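Local coordinates for protein endo-pectate lyase (Erwinia chrysanthemi, PDB 3B4N) that cleaves polygalacturonate by calcium-dependent elimination and probably also depolymerises highly methylated pectins, working from within the chain, at residues Y301-K313 with K324-R338. Numbering follows the deposited sequence.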
# COMPACT_ATOMS: atom_id res chain seq x y z
N TYR A 301 3.25 -4.36 18.21
CA TYR A 301 4.59 -3.81 18.10
C TYR A 301 5.37 -3.82 19.41
O TYR A 301 4.86 -3.46 20.46
CB TYR A 301 4.53 -2.36 17.62
CG TYR A 301 5.90 -1.74 17.52
CD1 TYR A 301 6.81 -2.18 16.56
CD2 TYR A 301 6.32 -0.77 18.42
CE1 TYR A 301 8.10 -1.68 16.51
CE2 TYR A 301 7.60 -0.26 18.39
CZ TYR A 301 8.49 -0.72 17.43
OH TYR A 301 9.77 -0.23 17.41
N LYS A 302 6.63 -4.23 19.30
CA LYS A 302 7.57 -4.26 20.42
C LYS A 302 8.87 -3.76 19.80
O LYS A 302 9.13 -4.04 18.63
CB LYS A 302 7.75 -5.69 20.94
CG LYS A 302 6.54 -6.26 21.65
CD LYS A 302 6.31 -5.59 23.00
CE LYS A 302 7.47 -5.86 23.95
NZ LYS A 302 7.27 -5.22 25.28
N GLU A 303 9.67 -3.02 20.55
CA GLU A 303 10.92 -2.51 19.99
C GLU A 303 11.75 -3.67 19.44
O GLU A 303 11.98 -4.66 20.14
CB GLU A 303 11.71 -1.75 21.05
CG GLU A 303 12.88 -0.95 20.48
CD GLU A 303 13.68 -0.25 21.56
OE1 GLU A 303 14.30 -0.95 22.39
OE2 GLU A 303 13.68 1.00 21.58
N GLY A 304 12.18 -3.56 18.19
CA GLY A 304 12.98 -4.61 17.58
C GLY A 304 12.16 -5.76 17.03
O GLY A 304 12.70 -6.70 16.44
N LYS A 305 10.85 -5.69 17.23
CA LYS A 305 9.93 -6.72 16.76
C LYS A 305 8.68 -6.07 16.17
O LYS A 305 7.66 -5.90 16.84
CB LYS A 305 9.55 -7.65 17.92
CG LYS A 305 10.72 -8.44 18.47
CD LYS A 305 10.31 -9.27 19.69
CE LYS A 305 11.51 -10.02 20.27
NZ LYS A 305 11.15 -10.79 21.49
N PRO A 306 8.74 -5.70 14.88
CA PRO A 306 9.90 -5.88 14.00
C PRO A 306 10.79 -4.65 13.95
O PRO A 306 10.41 -3.58 14.38
CB PRO A 306 9.24 -6.11 12.65
CG PRO A 306 8.14 -5.08 12.69
CD PRO A 306 7.58 -5.22 14.12
N PRO A 307 12.02 -4.82 13.44
CA PRO A 307 12.91 -3.66 13.34
C PRO A 307 12.24 -2.76 12.29
O PRO A 307 11.63 -3.26 11.34
CB PRO A 307 14.23 -4.27 12.85
CG PRO A 307 13.84 -5.56 12.23
CD PRO A 307 12.72 -6.07 13.09
N VAL A 308 12.33 -1.45 12.47
CA VAL A 308 11.69 -0.54 11.53
C VAL A 308 12.63 -0.12 10.41
O VAL A 308 12.53 -0.62 9.29
CB VAL A 308 11.10 0.67 12.30
CG1 VAL A 308 10.46 1.67 11.35
CG2 VAL A 308 10.06 0.15 13.30
N CYS A 309 13.58 0.76 10.70
CA CYS A 309 14.52 1.20 9.67
C CYS A 309 15.86 0.52 9.85
O CYS A 309 16.44 0.56 10.93
CB CYS A 309 14.70 2.72 9.74
SG CYS A 309 15.66 3.49 8.39
N GLU A 310 16.35 -0.13 8.80
CA GLU A 310 17.64 -0.80 8.86
C GLU A 310 18.56 -0.19 7.82
O GLU A 310 18.13 0.12 6.70
CB GLU A 310 17.48 -2.30 8.62
CG GLU A 310 16.65 -3.01 9.68
CD GLU A 310 16.53 -4.49 9.45
OE1 GLU A 310 16.25 -4.90 8.31
OE2 GLU A 310 16.71 -5.26 10.42
N GLU A 311 19.82 -0.01 8.21
CA GLU A 311 20.83 0.55 7.31
C GLU A 311 21.65 -0.57 6.69
O GLU A 311 21.98 -1.56 7.35
CB GLU A 311 21.73 1.52 8.08
CG GLU A 311 21.01 2.81 8.42
CD GLU A 311 21.84 3.81 9.20
OE1 GLU A 311 21.33 4.93 9.42
OE2 GLU A 311 22.98 3.50 9.61
N PHE A 312 21.94 -0.40 5.40
CA PHE A 312 22.71 -1.36 4.61
C PHE A 312 23.74 -0.64 3.77
O PHE A 312 23.72 0.59 3.66
CB PHE A 312 21.81 -2.07 3.59
CG PHE A 312 20.75 -2.93 4.18
CD1 PHE A 312 20.94 -4.31 4.29
CD2 PHE A 312 19.53 -2.39 4.58
CE1 PHE A 312 19.94 -5.13 4.79
CE2 PHE A 312 18.52 -3.20 5.08
CZ PHE A 312 18.72 -4.57 5.18
N LYS A 313 24.62 -1.42 3.16
CA LYS A 313 25.60 -0.89 2.24
C LYS A 313 25.11 -1.39 0.89
O LYS A 313 24.96 -2.60 0.70
CB LYS A 313 27.00 -1.46 2.49
CG LYS A 313 28.06 -0.84 1.57
CD LYS A 313 29.39 -1.59 1.64
CE LYS A 313 29.29 -2.94 0.95
NZ LYS A 313 30.60 -3.67 0.95
N LYS A 324 24.64 -5.62 5.97
CA LYS A 324 23.54 -5.16 6.79
C LYS A 324 24.12 -4.61 8.09
O LYS A 324 24.81 -5.34 8.81
CB LYS A 324 22.59 -6.31 7.10
CG LYS A 324 21.35 -5.91 7.89
CD LYS A 324 20.52 -7.13 8.22
CE LYS A 324 19.25 -6.75 8.96
NZ LYS A 324 18.45 -7.97 9.25
N TYR A 325 23.86 -3.34 8.39
CA TYR A 325 24.40 -2.73 9.60
C TYR A 325 23.45 -2.83 10.80
O TYR A 325 23.88 -2.77 11.95
CB TYR A 325 24.75 -1.26 9.34
CG TYR A 325 25.78 -1.08 8.24
CD1 TYR A 325 25.48 -0.33 7.10
CD2 TYR A 325 27.05 -1.63 8.35
CE1 TYR A 325 26.44 -0.13 6.10
CE2 TYR A 325 28.01 -1.45 7.36
CZ TYR A 325 27.70 -0.70 6.23
OH TYR A 325 28.65 -0.52 5.24
N GLY A 326 22.15 -2.96 10.53
CA GLY A 326 21.19 -3.09 11.61
C GLY A 326 20.14 -2.00 11.72
O GLY A 326 20.16 -1.01 10.98
N GLU A 327 19.21 -2.20 12.65
CA GLU A 327 18.15 -1.24 12.90
C GLU A 327 18.71 0.01 13.57
O GLU A 327 19.53 -0.08 14.49
CB GLU A 327 17.06 -1.84 13.79
CG GLU A 327 16.01 -0.82 14.21
CD GLU A 327 14.85 -1.43 14.97
OE1 GLU A 327 15.08 -2.40 15.72
OE2 GLU A 327 13.71 -0.94 14.82
N LYS A 328 18.25 1.16 13.11
CA LYS A 328 18.71 2.45 13.63
C LYS A 328 17.54 3.38 13.90
O LYS A 328 16.48 3.27 13.28
CB LYS A 328 19.62 3.14 12.62
CG LYS A 328 20.76 2.29 12.08
CD LYS A 328 21.78 1.96 13.16
CE LYS A 328 22.96 1.22 12.55
NZ LYS A 328 23.97 0.82 13.57
N TRP A 329 17.76 4.31 14.83
CA TRP A 329 16.77 5.31 15.18
C TRP A 329 17.45 6.66 15.18
O TRP A 329 18.60 6.78 15.59
CB TRP A 329 16.19 5.08 16.58
CG TRP A 329 15.52 3.78 16.77
CD1 TRP A 329 16.07 2.63 17.25
CD2 TRP A 329 14.14 3.49 16.52
NE1 TRP A 329 15.13 1.64 17.32
CE2 TRP A 329 13.93 2.14 16.88
CE3 TRP A 329 13.06 4.24 16.03
CZ2 TRP A 329 12.69 1.51 16.76
CZ3 TRP A 329 11.82 3.62 15.91
CH2 TRP A 329 11.64 2.27 16.28
N ASP A 330 16.74 7.67 14.70
CA ASP A 330 17.25 9.03 14.68
C ASP A 330 18.66 9.20 14.14
O ASP A 330 19.52 9.81 14.77
CB ASP A 330 17.16 9.61 16.10
CG ASP A 330 15.76 9.54 16.67
OD1 ASP A 330 14.85 10.16 16.08
OD2 ASP A 330 15.56 8.86 17.70
N THR A 331 18.91 8.64 12.96
CA THR A 331 20.22 8.80 12.32
C THR A 331 20.00 9.59 11.03
O THR A 331 18.86 9.88 10.65
CB THR A 331 20.87 7.45 11.97
OG1 THR A 331 20.06 6.77 10.99
CG2 THR A 331 21.02 6.59 13.21
N THR A 332 21.09 9.95 10.36
CA THR A 332 21.01 10.70 9.12
C THR A 332 20.15 9.99 8.08
O THR A 332 19.32 10.60 7.41
CB THR A 332 22.42 10.89 8.52
OG1 THR A 332 23.22 11.65 9.43
CG2 THR A 332 22.35 11.62 7.17
N ASN A 333 20.33 8.68 7.97
CA ASN A 333 19.62 7.90 6.97
C ASN A 333 18.32 7.26 7.44
O ASN A 333 17.48 6.90 6.62
CB ASN A 333 20.58 6.87 6.40
CG ASN A 333 21.86 7.51 5.91
OD1 ASN A 333 22.86 7.57 6.63
ND2 ASN A 333 21.82 8.03 4.70
N CYS A 334 18.16 7.13 8.74
CA CYS A 334 16.94 6.57 9.31
C CYS A 334 16.29 7.65 10.16
O CYS A 334 16.51 7.74 11.37
CB CYS A 334 17.24 5.35 10.16
SG CYS A 334 17.50 3.81 9.22
N LYS A 335 15.50 8.49 9.50
CA LYS A 335 14.80 9.58 10.16
C LYS A 335 13.49 9.07 10.73
O LYS A 335 12.40 9.42 10.26
CB LYS A 335 14.56 10.73 9.18
CG LYS A 335 15.81 11.53 8.82
CD LYS A 335 16.26 12.41 9.98
CE LYS A 335 17.46 13.27 9.60
NZ LYS A 335 17.89 14.13 10.74
N VAL A 336 13.61 8.22 11.73
CA VAL A 336 12.46 7.66 12.42
C VAL A 336 12.79 7.69 13.91
O VAL A 336 13.91 7.36 14.32
CB VAL A 336 12.14 6.21 11.94
CG1 VAL A 336 13.31 5.29 12.22
CG2 VAL A 336 10.89 5.70 12.63
N SER A 337 11.83 8.13 14.71
CA SER A 337 12.00 8.20 16.16
C SER A 337 11.05 7.19 16.78
O SER A 337 10.10 6.74 16.14
CB SER A 337 11.66 9.61 16.67
OG SER A 337 12.41 10.62 16.02
N ARG A 338 11.29 6.83 18.04
CA ARG A 338 10.43 5.88 18.72
C ARG A 338 8.97 6.33 18.70
O ARG A 338 8.06 5.50 18.68
CB ARG A 338 10.86 5.70 20.18
CG ARG A 338 11.68 4.45 20.45
CD ARG A 338 13.14 4.67 20.14
NE ARG A 338 13.97 3.57 20.63
CZ ARG A 338 15.29 3.61 20.71
NH1 ARG A 338 15.97 2.57 21.16
NH2 ARG A 338 15.94 4.71 20.34
O HOH W 1 11.53 -1.75 16.10
O HOH W 2 14.06 1.90 13.32
O HOH W 3 16.43 -7.22 6.77
O HOH W 4 16.05 -7.75 10.21
O HOH W 5 22.81 7.21 9.17
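Cys309 and Cys334 are joined by a disulfide (chi3 -81°), and Val336 CG1 packs against Cys309 CB at 3.8 Å. Glu311 runs past Cys334 SG, its chain extended beyond CG: its OE1 accepts from Thr331 OG1 at 2.7 Å, nearly along the C-O axis, and accepts a second hydrogen bond from a water that also donates to Asn333 OD1; Asn333 ND2 bonds to Asp289 O. Its CD lies on Lys328 CG, whose chain crosses it at about a right angle. Glu327, with CG anti to the backbone N (chi1 173°), lays its carboxylate against Pro307; OE2 accepts from Val308 N at 2.8 Å, from above the carboxylate plane, and from two waters, one also bonding Tyr301 OH, Gly304 N and Pro306 O, the other Cys309 N and Lys328 O. On the same face as Glu327, Phe312 and Lys324 run side by side, and Lys324 NZ makes a long salt bridge of 3.4 Å to Glu310 OE2, bridged more closely by a water. These residues belong to an antiparallel hairpin, strands 309-313 and 323-327, at the last rung of the right-handed parallel beta helix; a classic bulge sets Tyr325 and Gly326 opposite Glu311. At the far end, Arg338 grips Glu303 OE2 side-on through NE and NH1, both 2.8 Å, while its guanidinium covers Trp329 CD1. Further out, Thr331 OG1 accepts from Cys334 N in an ST motif, and Arg285 salt-bridges Glu311 OE2.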